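Local coordinates for hemolysin II regulatory protein (PDB 2JJ7) that probably binds DNA as a two-chain transcriptional regulator of the TetR family, controlling the gene for hemolysin II, at residues E57-Y62 against E116-Y121; T92-N97 against I157-K162; G21-E26 against I30-K35. One frame throughout, in Å; residues are numbered along the deposited sequence.

Contact 1 (E57-Y62 against E116-Y121)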
loop_
_atom_site.group_PDB
_atom_site.type_symbol
_atom_site.label_atom_id
_atom_site.label_comp_id
_atom_site.label_asym_id
_atom_site.label_seq_id
_atom_site.Cartn_x
_atom_site.Cartn_y
_atom_site.Cartn_z
ATOM N N GLU B 57 -20.455 -2.936 15.942
ATOM C CA GLU B 57 -21.144 -1.667 16.131
ATOM C C GLU B 57 -20.275 -0.461 15.742
ATOM O O GLU B 57 -20.797 0.569 15.313
ATOM C CB GLU B 57 -21.648 -1.537 17.571
ATOM C CG GLU B 57 -22.800 -2.467 17.928
ATOM C CD GLU B 57 -24.022 -2.286 17.036
ATOM O OE1 GLU B 57 -24.379 -1.135 16.709
ATOM O OE2 GLU B 57 -24.621 -3.305 16.654
ATOM N N VAL B 58 -18.957 -0.608 15.879
ATOM C CA VAL B 58 -18.003 0.421 15.459
ATOM C C VAL B 58 -18.033 0.604 13.940
ATOM O O VAL B 58 -18.136 1.731 13.452
ATOM C CB VAL B 58 -16.564 0.125 15.948
ATOM C CG1 VAL B 58 -15.529 0.954 15.167
ATOM C CG2 VAL B 58 -16.465 0.436 17.429
ATOM N N PHE B 59 -17.976 -0.504 13.205
ATOM C CA PHE B 59 -18.119 -0.470 11.740
ATOM C C PHE B 59 -19.474 0.097 11.296
ATOM O O PHE B 59 -19.540 0.878 10.356
ATOM C CB PHE B 59 -17.841 -1.848 11.132
ATOM C CG PHE B 59 -16.413 -2.006 10.656
ATOM C CD1 PHE B 59 -16.043 -1.562 9.391
ATOM C CD2 PHE B 59 -15.443 -2.576 11.481
ATOM C CE1 PHE B 59 -14.697 -1.687 8.932
ATOM C CE2 PHE B 59 -14.116 -2.712 11.044
ATOM C CZ PHE B 59 -13.747 -2.260 9.762
ATOM N N LYS B 60 -20.533 -0.280 12.012
ATOM C CA LYS B 60 -21.882 0.213 11.752
ATOM C C LYS B 60 -21.989 1.728 11.988
ATOM O O LYS B 60 -22.526 2.430 11.146
ATOM C CB LYS B 60 -22.887 -0.538 12.635
ATOM C CG LYS B 60 -24.343 -0.292 12.319
ATOM C CD LYS B 60 -25.212 -0.991 13.348
ATOM C CE LYS B 60 -26.674 -1.021 12.932
ATOM N NZ LYS B 60 -27.542 -1.557 14.021
ATOM N N LYS B 61 -21.482 2.218 13.123
ATOM C CA LYS B 61 -21.566 3.643 13.449
ATOM C C LYS B 61 -20.648 4.504 12.586
ATOM O O LYS B 61 -21.061 5.569 12.130
ATOM C CB LYS B 61 -21.266 3.917 14.931
ATOM C CG LYS B 61 -21.591 5.362 15.320
ATOM C CD LYS B 61 -21.551 5.617 16.796
ATOM C CE LYS B 61 -21.924 7.065 17.112
ATOM N NZ LYS B 61 -23.345 7.415 16.798
ATOM N N TYR B 62 -19.416 4.047 12.359
ATOM C CA TYR B 62 -18.400 4.893 11.725
ATOM C C TYR B 62 -18.038 4.495 10.302
ATOM O O TYR B 62 -17.229 5.165 9.653
ATOM C CB TYR B 62 -17.143 5.003 12.603
ATOM C CG TYR B 62 -17.436 5.529 13.987
ATOM C CD1 TYR B 62 -17.820 6.862 14.179
ATOM C CD2 TYR B 62 -17.341 4.696 15.116
ATOM C CE1 TYR B 62 -18.106 7.360 15.466
ATOM C CE2 TYR B 62 -17.625 5.188 16.405
ATOM C CZ TYR B 62 -18.009 6.520 16.571
ATOM O OH TYR B 62 -18.296 7.019 17.832
ATOM N N GLU B 116 -17.685 -11.216 6.894
ATOM C CA GLU B 116 -19.036 -11.319 6.377
ATOM C C GLU B 116 -19.987 -10.316 7.049
ATOM O O GLU B 116 -20.793 -9.680 6.367
ATOM C CB GLU B 116 -19.517 -12.762 6.555
ATOM C CG GLU B 116 -20.973 -13.034 6.175
ATOM C CD GLU B 116 -21.343 -14.523 6.263
ATOM O OE1 GLU B 116 -20.430 -15.376 6.355
ATOM O OE2 GLU B 116 -22.550 -14.838 6.235
ATOM N N LYS B 117 -19.893 -10.176 8.375
ATOM C CA LYS B 117 -20.784 -9.272 9.115
ATOM C C LYS B 117 -20.476 -7.794 8.947
ATOM O O LYS B 117 -21.391 -6.979 8.922
ATOM C CB LYS B 117 -20.819 -9.608 10.610
ATOM C CG LYS B 117 -21.614 -10.852 10.947
ATOM C CD LYS B 117 -23.071 -10.745 10.513
ATOM C CE LYS B 117 -23.769 -12.089 10.656
ATOM N NZ LYS B 117 -25.034 -12.146 9.879
ATOM N N ILE B 118 -19.195 -7.445 8.864
ATOM C CA ILE B 118 -18.787 -6.037 8.747
ATOM C C ILE B 118 -18.793 -5.540 7.301
ATOM O O ILE B 118 -18.842 -4.338 7.065
ATOM C CB ILE B 118 -17.388 -5.766 9.386
ATOM C CG1 ILE B 118 -16.299 -6.569 8.668
ATOM C CG2 ILE B 118 -17.404 -6.048 10.902
ATOM C CD1 ILE B 118 -14.908 -6.085 8.951
ATOM N N LYS B 119 -18.768 -6.463 6.341
ATOM C CA LYS B 119 -18.618 -6.106 4.925
ATOM C C LYS B 119 -19.560 -4.997 4.435
ATOM O O LYS B 119 -19.101 -4.087 3.746
ATOM C CB LYS B 119 -18.775 -7.341 4.028
ATOM C CG LYS B 119 -18.121 -7.192 2.676
ATOM C CD LYS B 119 -18.415 -8.380 1.764
ATOM C CE LYS B 119 -17.256 -8.598 0.799
ATOM N NZ LYS B 119 -17.646 -9.355 -0.429
ATOM N N PRO B 120 -20.884 -5.087 4.744
ATOM C CA PRO B 120 -21.803 -4.049 4.259
ATOM C C PRO B 120 -21.448 -2.641 4.714
ATOM O O PRO B 120 -21.854 -1.675 4.071
ATOM C CB PRO B 120 -23.156 -4.464 4.844
ATOM C CG PRO B 120 -23.048 -5.933 5.019
ATOM C CD PRO B 120 -21.620 -6.194 5.393
ATOM N N TYR B 121 -20.690 -2.523 5.792
ATOM C CA TYR B 121 -20.399 -1.211 6.364
ATOM C C TYR B 121 -19.169 -0.476 5.805
ATOM O O TYR B 121 -18.912 0.668 6.166
ATOM C CB TYR B 121 -20.347 -1.314 7.875
ATOM C CG TYR B 121 -21.612 -1.906 8.460
ATOM C CD1 TYR B 121 -21.592 -3.137 9.098
ATOM C CD2 TYR B 121 -22.838 -1.244 8.338
ATOM C CE1 TYR B 121 -22.763 -3.680 9.644
ATOM C CE2 TYR B 121 -24.005 -1.777 8.866
ATOM C CZ TYR B 121 -23.963 -2.993 9.515
ATOM O OH TYR B 121 -25.124 -3.513 10.033
#
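The backbones of Lys60 and Tyr121 come within 5.8 Å of each other, CA to CA, where the last turns of helix 51-62 pass the end of helix 115-118 and the 3-10 turn that follows it. On the buried side Ile118 leans over one face of the Phe59 ring. Ile118 CD1 stands 4.2 Å from the Phe59 ring centroid, close to the normal, a CH-pi contact offset toward the rim, while Ile118 CG2 meets Phe59 CD2 at 4.0 Å. A chi1 of 62° sets CG1 between the backbone N and the carbonyl carbon, and with chi2 near anti this branch carries CD1 over the ring. Tyr121 works at the outer edge: its ring lies with one face against Lys60, whose CA sits 4.0 Å from the centroid, and the extended lysine chain runs alongside it in the same direction, CG 3.8 Å from Tyr121 CE2. Phe59 O packs against Tyr121 CB at 3.4 Å. Beyond the two segments, Tyr55 meets the Phe59 ring edge to face and Leu103 of helix 98-109 also packs on it. Here helix 51-62, which follows the predicted helix-turn-helix, packs against the C-terminal helical domain, consistent with the two-domain TetR-family fold.

Contact 2 (T92-N97 against I157-K162)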
loop_
_atom_site.group_PDB
_atom_site.type_symbol
_atom_site.label_atom_id
_atom_site.label_comp_id
_atom_site.label_asym_id
_atom_site.label_seq_id
_atom_site.Cartn_x
_atom_site.Cartn_y
_atom_site.Cartn_z
ATOM N N THR B 92 -12.396 10.959 1.636
ATOM C CA THR B 92 -13.170 11.822 2.547
ATOM C C THR B 92 -13.640 11.060 3.776
ATOM O O THR B 92 -13.530 11.570 4.895
ATOM C CB THR B 92 -14.368 12.494 1.840
ATOM O OG1 THR B 92 -13.871 13.389 0.839
ATOM C CG2 THR B 92 -15.288 13.261 2.847
ATOM N N HIS B 93 -14.142 9.839 3.580
ATOM C CA HIS B 93 -14.578 9.032 4.721
ATOM C C HIS B 93 -13.428 8.742 5.704
ATOM O O HIS B 93 -13.612 8.803 6.933
ATOM C CB HIS B 93 -15.221 7.706 4.296
ATOM C CG HIS B 93 -16.002 7.070 5.401
ATOM N ND1 HIS B 93 -17.284 7.460 5.718
ATOM C CD2 HIS B 93 -15.654 6.139 6.319
ATOM C CE1 HIS B 93 -17.705 6.776 6.766
ATOM N NE2 HIS B 93 -16.735 5.968 7.151
ATOM N N ILE B 94 -12.271 8.383 5.150
ATOM C CA ILE B 94 -11.093 8.032 5.949
ATOM C C ILE B 94 -10.522 9.257 6.675
ATOM O O ILE B 94 -10.057 9.153 7.812
ATOM C CB ILE B 94 -10.014 7.301 5.086
ATOM C CG1 ILE B 94 -10.533 5.924 4.615
ATOM C CG2 ILE B 94 -8.667 7.163 5.826
ATOM C CD1 ILE B 94 -11.478 5.205 5.597
ATOM N N LYS B 95 -10.579 10.414 6.015
ATOM C CA LYS B 95 -10.191 11.671 6.624
ATOM C C LYS B 95 -11.010 11.886 7.889
ATOM O O LYS B 95 -10.469 12.257 8.913
ATOM C CB LYS B 95 -10.432 12.827 5.661
ATOM C CG LYS B 95 -9.360 13.901 5.698
ATOM C CD LYS B 95 -9.787 15.192 4.986
ATOM C CE LYS B 95 -10.432 14.917 3.628
ATOM N NZ LYS B 95 -10.569 16.148 2.788
ATOM N N GLU B 96 -12.313 11.637 7.796
ATOM C CA GLU B 96 -13.246 11.861 8.904
ATOM C C GLU B 96 -13.178 10.714 9.915
ATOM O O GLU B 96 -13.446 10.901 11.105
ATOM C CB GLU B 96 -14.681 11.998 8.373
ATOM C CG GLU B 96 -14.929 13.214 7.448
ATOM C CD GLU B 96 -16.281 13.172 6.706
ATOM O OE1 GLU B 96 -16.865 12.074 6.548
ATOM O OE2 GLU B 96 -16.751 14.244 6.255
ATOM N N ASN B 97 -12.811 9.527 9.432
ATOM C CA ASN B 97 -12.787 8.328 10.270
ATOM C C ASN B 97 -11.507 7.519 10.123
ATOM O O ASN B 97 -11.552 6.403 9.590
ATOM C CB ASN B 97 -13.976 7.447 9.912
ATOM C CG ASN B 97 -15.284 8.159 10.084
ATOM O OD1 ASN B 97 -15.838 8.188 11.173
ATOM N ND2 ASN B 97 -15.797 8.729 8.998
ATOM N N ILE B 157 -2.725 3.137 0.112
ATOM C CA ILE B 157 -2.612 4.593 0.233
ATOM C C ILE B 157 -3.922 5.286 0.664
ATOM O O ILE B 157 -3.895 6.235 1.451
ATOM C CB ILE B 157 -2.004 5.240 -1.035
ATOM C CG1 ILE B 157 -2.903 5.012 -2.251
ATOM C CG2 ILE B 157 -0.590 4.674 -1.288
ATOM C CD1 ILE B 157 -2.269 5.453 -3.590
ATOM N N VAL B 158 -5.056 4.809 0.160
ATOM C CA VAL B 158 -6.333 5.458 0.428
ATOM C C VAL B 158 -6.785 5.213 1.869
ATOM O O VAL B 158 -7.429 6.080 2.488
ATOM C CB VAL B 158 -7.426 5.022 -0.604
ATOM C CG1 VAL B 158 -8.836 5.315 -0.087
ATOM C CG2 VAL B 158 -7.190 5.747 -1.916
ATOM N N LEU B 159 -6.456 4.041 2.405
ATOM C CA LEU B 159 -6.910 3.706 3.772
ATOM C C LEU B 159 -5.952 4.121 4.874
ATOM O O LEU B 159 -6.259 3.937 6.044
ATOM C CB LEU B 159 -7.216 2.213 3.903
ATOM C CG LEU B 159 -8.296 1.667 2.960
ATOM C CD1 LEU B 159 -8.520 0.187 3.233
ATOM C CD2 LEU B 159 -9.590 2.452 3.150
ATOM N N PHE B 160 -4.780 4.638 4.507
ATOM C CA PHE B 160 -3.778 4.981 5.507
ATOM C C PHE B 160 -4.271 6.186 6.294
ATOM O O PHE B 160 -4.485 7.256 5.704
ATOM C CB PHE B 160 -2.425 5.272 4.841
ATOM C CG PHE B 160 -1.318 5.497 5.810
ATOM C CD1 PHE B 160 -0.750 6.760 5.942
ATOM C CD2 PHE B 160 -0.852 4.447 6.612
ATOM C CE1 PHE B 160 0.283 6.978 6.845
ATOM C CE2 PHE B 160 0.172 4.649 7.520
ATOM C CZ PHE B 160 0.745 5.916 7.645
ATOM N N PRO B 161 -4.444 6.027 7.623
ATOM C CA PRO B 161 -5.139 7.021 8.436
ATOM C C PRO B 161 -4.439 8.374 8.506
ATOM O O PRO B 161 -5.076 9.370 8.848
ATOM C CB PRO B 161 -5.180 6.374 9.827
ATOM C CG PRO B 161 -4.042 5.438 9.843
ATOM C CD PRO B 161 -3.965 4.898 8.445
ATOM N N LYS B 162 -3.146 8.403 8.199
ATOM C CA LYS B 162 -2.360 9.624 8.312
ATOM C C LYS B 162 -2.030 10.204 6.947
ATOM O O LYS B 162 -1.185 11.070 6.854
ATOM C CB LYS B 162 -1.053 9.348 9.070
ATOM C CG LYS B 162 -1.159 9.259 10.586
ATOM C CD LYS B 162 0.241 9.116 11.200
ATOM C CE LYS B 162 0.341 9.811 12.548
ATOM N NZ LYS B 162 1.761 10.075 12.944
#
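Ile94 is the side chain that carries this contact, fitting against the end of helix 147-158 where the chain turns out of its helix. Ile94 CA lies 6.4 Å from Leu159 CA. The close packing is made by the two branches at its CB. CG2, anti to the backbone N, rests on the peptide oxygens, with Ile94 CG2 3.7 Å from Val158 O; Ile94 CG1, beside the backbone N at chi1 -66°, meets Leu159 CD2 at 3.9 Å. The leucine starts out pointing away, yet its end comes back toward Ile94, and the two side chains meet at a slant. Phe122 touches both Ile94 and Leu159. Both segments belong to the all-helical C-terminal domain of the TetR type, and the contact joins helix 79-96 to the turn after helix 147-158 in the interior of that domain. Farther along this turn the fit slackens: Ile94 CG2 is 4.4 Å from Pro161 CA, and Phe160 leaves the backbone pointing away, its ring stacking on Trp153 of the second subunit. Lys162 NZ likewise bonds to backbone oxygens of that subunit, including His143 O and Asp182 O. Away from the apolar patch, the end of helix 79-96 carries its own polar bond. Asn97 ND2 donates to His93 O at 3.0 Å, in the carbonyl plane and on a lone pair, with an N-H...O angle of 154°, and the same nitrogen stands over one face of the His93 ring. On the outer side of the helix, Lys95 is exposed and turned away from the turn.

Contact 3 (G21-E26 against I30-K35)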
loop_
_atom_site.group_PDB
_atom_site.type_symbol
_atom_site.label_atom_id
_atom_site.label_comp_id
_atom_site.label_asym_id
_atom_site.label_seq_id
_atom_site.Cartn_x
_atom_site.Cartn_y
_atom_site.Cartn_z
ATOM N N GLY B 21 -8.710 1.368 16.877
ATOM C CA GLY B 21 -7.862 2.047 15.884
ATOM C C GLY B 21 -6.394 2.099 16.290
ATOM O O GLY B 21 -5.502 2.017 15.447
ATOM N N GLU B 22 -6.156 2.237 17.591
ATOM C CA GLU B 22 -4.812 2.312 18.133
ATOM C C GLU B 22 -4.093 0.967 18.160
ATOM O O GLU B 22 -2.902 0.904 17.859
ATOM C CB GLU B 22 -4.837 2.901 19.540
ATOM C CG GLU B 22 -4.938 4.416 19.590
ATOM C CD GLU B 22 -5.215 4.927 20.991
ATOM O OE1 GLU B 22 -5.194 4.110 21.940
ATOM O OE2 GLU B 22 -5.449 6.146 21.142
ATOM N N ARG B 23 -4.810 -0.097 18.506
ATOM C CA ARG B 23 -4.166 -1.375 18.832
ATOM C C ARG B 23 -4.682 -2.566 18.041
ATOM O O ARG B 23 -4.223 -3.692 18.243
ATOM C CB ARG B 23 -4.296 -1.673 20.328
ATOM C CG ARG B 23 -3.214 -1.052 21.181
ATOM C CD ARG B 23 -3.301 -1.560 22.603
ATOM N NE ARG B 23 -2.352 -0.888 23.488
ATOM C CZ ARG B 23 -2.480 -0.817 24.812
ATOM N NH1 ARG B 23 -3.525 -1.366 25.425
ATOM N NH2 ARG B 23 -1.563 -0.182 25.530
ATOM N N GLY B 24 -5.637 -2.328 17.151
ATOM C CA GLY B 24 -6.187 -3.407 16.342
ATOM C C GLY B 24 -7.232 -4.189 17.114
ATOM O O GLY B 24 -7.405 -3.987 18.314
ATOM N N TYR B 25 -7.933 -5.081 16.421
ATOM C CA TYR B 25 -8.972 -5.904 17.050
ATOM C C TYR B 25 -8.434 -6.771 18.186
ATOM O O TYR B 25 -9.007 -6.796 19.277
ATOM C CB TYR B 25 -9.687 -6.793 16.015
ATOM C CG TYR B 25 -10.767 -7.636 16.645
ATOM C CD1 TYR B 25 -12.003 -7.078 16.979
ATOM C CD2 TYR B 25 -10.542 -8.972 16.961
ATOM C CE1 TYR B 25 -12.993 -7.831 17.590
ATOM C CE2 TYR B 25 -11.532 -9.737 17.575
ATOM C CZ TYR B 25 -12.755 -9.154 17.883
ATOM O OH TYR B 25 -13.740 -9.898 18.485
ATOM N N GLU B 26 -7.341 -7.486 17.914
ATOM C CA GLU B 26 -6.773 -8.454 18.856
ATOM C C GLU B 26 -6.126 -7.758 20.041
ATOM O O GLU B 26 -6.231 -8.226 21.168
ATOM C CB GLU B 26 -5.737 -9.359 18.171
ATOM C CG GLU B 26 -6.152 -9.923 16.801
ATOM C CD GLU B 26 -7.174 -11.053 16.893
ATOM O OE1 GLU B 26 -7.370 -11.625 17.991
ATOM O OE2 GLU B 26 -7.783 -11.373 15.848
ATOM N N ILE B 30 -12.254 -5.206 26.152
ATOM C CA ILE B 30 -13.392 -4.417 26.614
ATOM C C ILE B 30 -13.030 -3.566 27.849
ATOM O O ILE B 30 -13.559 -2.461 28.034
ATOM C CB ILE B 30 -14.689 -5.269 26.786
ATOM C CG1 ILE B 30 -15.894 -4.356 27.058
ATOM C CG2 ILE B 30 -14.514 -6.354 27.857
ATOM C CD1 ILE B 30 -17.168 -4.777 26.349
ATOM N N GLN B 31 -12.083 -4.055 28.646
ATOM C CA GLN B 31 -11.605 -3.346 29.841
ATOM C C GLN B 31 -10.968 -1.990 29.523
ATOM O O GLN B 31 -11.272 -0.989 30.171
ATOM C CB GLN B 31 -10.632 -4.228 30.646
ATOM C CG GLN B 31 -11.284 -5.423 31.355
ATOM C CD GLN B 31 -11.740 -6.537 30.399
ATOM O OE1 GLN B 31 -11.340 -6.582 29.233
ATOM N NE2 GLN B 31 -12.586 -7.436 30.900
ATOM N N GLU B 32 -10.093 -1.964 28.524
ATOM C CA GLU B 32 -9.476 -0.722 28.056
ATOM C C GLU B 32 -10.479 0.240 27.410
ATOM O O GLU B 32 -10.359 1.463 27.555
ATOM C CB GLU B 32 -8.363 -1.028 27.045
ATOM C CG GLU B 32 -7.311 -1.970 27.557
ATOM C CD GLU B 32 -6.503 -2.605 26.436
ATOM O OE1 GLU B 32 -6.247 -1.928 25.413
ATOM O OE2 GLU B 32 -6.120 -3.788 26.583
ATOM N N ILE B 33 -11.435 -0.313 26.665
ATOM C CA ILE B 33 -12.513 0.476 26.069
ATOM C C ILE B 33 -13.388 1.115 27.155
ATOM O O ILE B 33 -13.685 2.317 27.099
ATOM C CB ILE B 33 -13.346 -0.373 25.075
ATOM C CG1 ILE B 33 -12.474 -0.750 23.863
ATOM C CG2 ILE B 33 -14.597 0.375 24.620
ATOM C CD1 ILE B 33 -13.141 -1.711 22.867
ATOM N N ALA B 34 -13.773 0.325 28.155
ATOM C CA ALA B 34 -14.561 0.841 29.274
ATOM C C ALA B 34 -13.817 1.960 29.970
ATOM O O ALA B 34 -14.388 3.030 30.241
ATOM C CB ALA B 34 -14.891 -0.256 30.250
ATOM N N LYS B 35 -12.535 1.709 30.238
ATOM C CA LYS B 35 -11.667 2.675 30.906
ATOM C C LYS B 35 -11.575 3.978 30.114
ATOM O O LYS B 35 -11.676 5.067 30.689
ATOM C CB LYS B 35 -10.275 2.073 31.137
ATOM C CG LYS B 35 -9.324 2.971 31.900
ATOM C CD LYS B 35 -8.007 2.269 32.195
ATOM C CE LYS B 35 -7.311 2.919 33.381
ATOM N NZ LYS B 35 -6.147 2.117 33.855
#
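Glu32 OE1 receives Arg23 NH1 at 2.8 Å, the one close meeting between these two segments and a salt bridge at the protein surface. As a hydrogen bond it is weak, because the N-H...O angle is only 124°, so the attraction probably owes more to opposite charge than to directed bonding. The carboxylate approaches the guanidinium at its edge, near its plane, but the two flat groups are turned 79° apart. Only one nitrogen, Arg23 NH1, meets one oxygen, Glu32 OE1, so the pairing is single-pronged; Glu32 OE2 lies 3.7 Å from the same Arg23 NH1 and makes a weak hydrogen bond to Ser29 OG instead. With its carboxylate touched at both oxygens, Glu32 links the arginine to the start of its own helix. Reach explains how the bridge spans a wide gap, for the nearest CA atoms, those of Arg23 and Glu32, are 10.7 Å apart. Arg23 runs extended from CG to NE, and Glu32 continues extended beyond CG, the two chains crossing at about a right angle. Gly24, just after the arginine, leaves the helix with a positive phi of 81°. The bridge thus ties the end of helix 5-23 to helix 30-37, the first helix of the predicted helix-turn-helix, while beside it Ile33 packs on Ala16 and Phe20 of helix 5-23 and on Leu54 of helix 51-62.

The three contacts follow the chain from the DNA-binding domain into the C-terminal domain. Contact 3 comes first, within the N-terminal helices; contacts 1 and 2 then interlock, their segments alternating in sequence. Contact 1 lies at the boundary, with helix 51-62 on one side, and its centre is about 17 Å from that of contact 3 and 16 Å from that of contact 2. Contacts 1 and 2 touch, through a probable hydrogen bond from His93 NE2 to Tyr62 O, whereas contact 3 stays about 7 Å from either at the nearest atoms. Helix 51-62 is thus joined to helix 79-96 as well as to segment 116-121, so that the helix next to the predicted helix-turn-helix is held against the C-terminal domain at two places.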